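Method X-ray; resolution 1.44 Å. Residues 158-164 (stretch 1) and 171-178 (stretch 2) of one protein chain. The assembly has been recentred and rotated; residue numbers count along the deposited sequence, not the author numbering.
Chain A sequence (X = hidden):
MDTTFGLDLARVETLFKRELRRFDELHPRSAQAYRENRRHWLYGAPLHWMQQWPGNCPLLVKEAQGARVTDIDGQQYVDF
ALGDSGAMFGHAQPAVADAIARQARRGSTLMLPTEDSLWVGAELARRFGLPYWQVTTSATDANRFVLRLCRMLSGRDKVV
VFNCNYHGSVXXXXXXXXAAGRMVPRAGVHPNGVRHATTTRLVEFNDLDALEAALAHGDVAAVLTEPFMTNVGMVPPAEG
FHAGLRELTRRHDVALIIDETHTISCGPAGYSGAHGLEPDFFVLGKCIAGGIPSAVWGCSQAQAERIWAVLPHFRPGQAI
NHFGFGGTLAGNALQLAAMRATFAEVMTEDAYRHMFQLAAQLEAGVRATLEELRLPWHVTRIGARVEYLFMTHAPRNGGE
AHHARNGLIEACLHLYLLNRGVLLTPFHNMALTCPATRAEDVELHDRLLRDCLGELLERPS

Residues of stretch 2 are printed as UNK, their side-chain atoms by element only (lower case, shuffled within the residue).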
# COMPACT_ATOMS: atom_id res chain seq x y z
N LYS A 158 5.93 20.90 -9.67
CA LYS A 158 4.50 21.03 -9.43
C LYS A 158 3.67 19.98 -10.15
O LYS A 158 4.03 19.55 -11.23
CB LYS A 158 3.97 22.44 -9.71
CG LYS A 158 4.81 23.39 -8.89
CD LYS A 158 4.17 24.64 -8.53
CE LYS A 158 5.17 25.42 -7.70
NZ LYS A 158 4.86 26.70 -8.10
N VAL A 159 2.58 19.57 -9.52
CA VAL A 159 1.59 18.71 -10.14
C VAL A 159 0.31 19.54 -10.25
O VAL A 159 -0.06 20.23 -9.29
CB VAL A 159 1.33 17.41 -9.33
CG1 VAL A 159 0.78 17.64 -7.93
CG2 VAL A 159 0.31 16.53 -9.99
N VAL A 160 -0.39 19.41 -11.37
CA VAL A 160 -1.75 19.94 -11.49
C VAL A 160 -2.72 18.83 -11.11
O VAL A 160 -2.68 17.71 -11.66
CB VAL A 160 -2.05 20.44 -12.94
CG1 VAL A 160 -3.56 20.64 -13.15
CG2 VAL A 160 -1.29 21.77 -13.19
N VAL A 161 -3.63 19.19 -10.21
CA VAL A 161 -4.80 18.40 -9.90
C VAL A 161 -6.05 19.29 -10.07
O VAL A 161 -5.95 20.52 -10.19
CB VAL A 161 -4.76 17.73 -8.55
CG1 VAL A 161 -3.58 16.78 -8.44
CG2 VAL A 161 -4.73 18.76 -7.42
N PHE A 162 -7.22 18.65 -10.08
CA PHE A 162 -8.49 19.35 -10.24
C PHE A 162 -9.25 19.46 -8.93
O PHE A 162 -9.18 18.59 -8.05
CB PHE A 162 -9.33 18.66 -11.34
CG PHE A 162 -8.66 18.75 -12.70
CD1 PHE A 162 -8.66 19.92 -13.40
CD2 PHE A 162 -7.98 17.70 -13.23
CE1 PHE A 162 -8.03 20.05 -14.62
CE2 PHE A 162 -7.32 17.82 -14.43
CZ PHE A 162 -7.34 18.99 -15.13
N ASN A 163 -10.00 20.55 -8.79
CA ASN A 163 -10.71 20.79 -7.53
C ASN A 163 -11.73 19.64 -7.31
O ASN A 163 -12.45 19.24 -8.25
CB ASN A 163 -11.39 22.17 -7.58
CG ASN A 163 -11.88 22.64 -6.22
OD1 ASN A 163 -11.31 22.31 -5.17
ND2 ASN A 163 -13.04 23.34 -6.23
N CYS A 164 -11.76 19.14 -6.09
CA CYS A 164 -12.62 18.03 -5.65
C CYS A 164 -12.28 16.70 -6.31
O CYS A 164 -13.11 15.79 -6.35
CB CYS A 164 -14.12 18.36 -5.78
SG CYS A 164 -14.57 19.87 -4.91
N UNK A 171 -0.64 13.32 -0.74
CA UNK A 171 -0.78 14.58 0.04
C UNK A 171 -0.83 15.79 -0.85
O UNK A 171 -1.60 16.71 -0.58
o UNK A 171 -0.62 12.94 2.37
c UNK A 171 0.37 13.67 2.16
c UNK A 171 0.39 14.69 1.01
o UNK A 171 1.37 13.64 2.94
N UNK A 172 -0.07 15.81 -1.95
CA UNK A 172 -0.05 16.96 -2.87
C UNK A 172 -1.40 17.25 -3.51
O UNK A 172 -1.64 18.36 -3.97
o UNK A 172 3.26 14.54 -4.76
c UNK A 172 0.95 16.81 -4.02
c UNK A 172 2.52 14.98 -3.84
o UNK A 172 1.89 14.29 -3.01
c UNK A 172 2.33 16.47 -3.69
N UNK A 173 -2.28 16.24 -3.55
CA UNK A 173 -3.60 16.43 -4.14
C UNK A 173 -4.65 16.96 -3.19
O UNK A 173 -5.77 17.27 -3.63
c UNK A 173 -4.14 15.08 -4.71
o UNK A 173 -4.50 14.15 -3.68
N UNK A 174 -4.32 17.04 -1.90
CA UNK A 174 -5.31 17.30 -0.83
C UNK A 174 -5.50 18.82 -0.65
O UNK A 174 -5.21 19.39 0.39
n UNK A 174 -5.56 12.93 0.56
c UNK A 174 -5.79 14.24 0.34
c UNK A 174 -4.60 15.16 0.40
o UNK A 174 -6.94 14.70 0.12
c UNK A 174 -4.91 16.66 0.48
N UNK A 175 -6.08 19.42 -1.69
CA UNK A 175 -6.30 20.87 -1.78
C UNK A 175 -7.71 21.12 -2.29
O UNK A 175 -8.32 20.25 -2.90
c UNK A 175 -5.28 21.59 -2.68
c UNK A 175 -5.25 20.98 -4.06
c UNK A 175 -3.89 21.58 -2.03
N UNK A 176 -8.19 22.34 -2.05
CA UNK A 176 -9.48 22.81 -2.60
C UNK A 176 -9.39 24.31 -2.81
O UNK A 176 -8.46 24.96 -2.33
o UNK A 176 -12.16 23.63 1.44
c UNK A 176 -11.68 22.78 0.63
c UNK A 176 -10.65 23.27 -0.37
o UNK A 176 -11.94 21.58 0.67
c UNK A 176 -10.64 22.48 -1.66
N UNK A 177 -10.37 24.85 -3.52
CA UNK A 177 -10.48 26.31 -3.63
C UNK A 177 -11.33 26.82 -2.45
O UNK A 177 -12.42 26.31 -2.20
c UNK A 177 -10.55 25.95 -7.26
c UNK A 177 -8.53 26.60 -8.32
c UNK A 177 -9.01 27.35 -6.13
c UNK A 177 -10.21 26.66 -6.12
c UNK A 177 -11.11 26.73 -4.91
c UNK A 177 -8.17 27.30 -7.22
c UNK A 177 -9.73 25.92 -8.33
N UNK A 178 -10.87 27.91 -1.83
CA UNK A 178 -11.67 28.62 -0.83
C UNK A 178 -12.59 29.63 -1.56
O UNK A 178 -12.64 29.68 -2.77
o UNK A 178 -10.22 30.94 -1.33
c UNK A 178 -10.78 29.24 0.26
o UNK A 178 -9.19 30.92 0.64
c UNK A 178 -10.01 30.45 -0.20
O HOH W 1 -13.81 24.44 -3.60
O HOH W 2 -10.84 19.40 -3.37

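Position 171 carries two carbons, the second bearing two oxygens: a short carboxylate, with none of its atoms in reach of stretch 1. It is Asp-171.

Position 172 has three carbons in an unbranched chain, the third carrying two oxygens. Its CB lies 4.0 Å from Val-159 CG1, and its CA-to-CB bond points toward the strand. This is Glu-172, which meets the valine through carbon while its carboxylate is bonded elsewhere in the structure.

Position 173 shows one carbon and then one oxygen. The CB sits 4.1 Å from Val-161 CG1. One carbon with a single oxygen makes it Ser-173.

At position 174 three carbons lead to an end with one oxygen and one nitrogen, an amide. CA-to-CB points away from stretch 1, and nothing there is touched: Gln-174.

Position 175 has three carbons, one carrying the other two, so it branches at CB. One methyl comes within 4.1 Å of Val-161 CG2. Three carbons forked at CB spell Val-175, and the methyl is its CG2.

Position 176 again has three carbons, the last with two oxygens. The contact is made near the backbone: Asn-163 OD1 is 3.2 Å from its CA and 3.6 Å from its CB, while the end of the side chain leads away. This is Glu-176.

Position 177 holds one carbon and then a six-carbon ring with no heteroatom, one ring carbon of which lies 3.7 Å from Asn-163 CG. This is Phe-177, and that atom is CD2; Asn-163 CG approaches the ring obliquely.

Position 178 carries two carbons, the second with two oxygens, and is out of reach of stretch 1: Asp-178.

The contact changes character along its length. Val-159 and Val-161, alternate residues of one strand, both point toward stretch 2 and pack against Glu-172, Ser-173 and Val-175 at van der Waals distance. Farther along, Asn-163 takes over with polar chemistry. Phe-177 N donates to Asn-163 OD1 at 3.2 Å, the one direct hydrogen bond between the stretches, so a side-chain amide reads a backbone position. Water 1 accepts from Asn-163 ND2 at 3.0 Å and donates to Phe-177 O at 2.7 Å, engaging the other side of that amide. Water 2 extends the link, accepting from Cys-164 N at 2.9 Å and donating to Val-175 O at 2.7 Å. The rule is apolar packing at one end, an asparagine and two waters matching backbone polar groups at the other.

Stretch 2, residues 171-178: DESQVEFD
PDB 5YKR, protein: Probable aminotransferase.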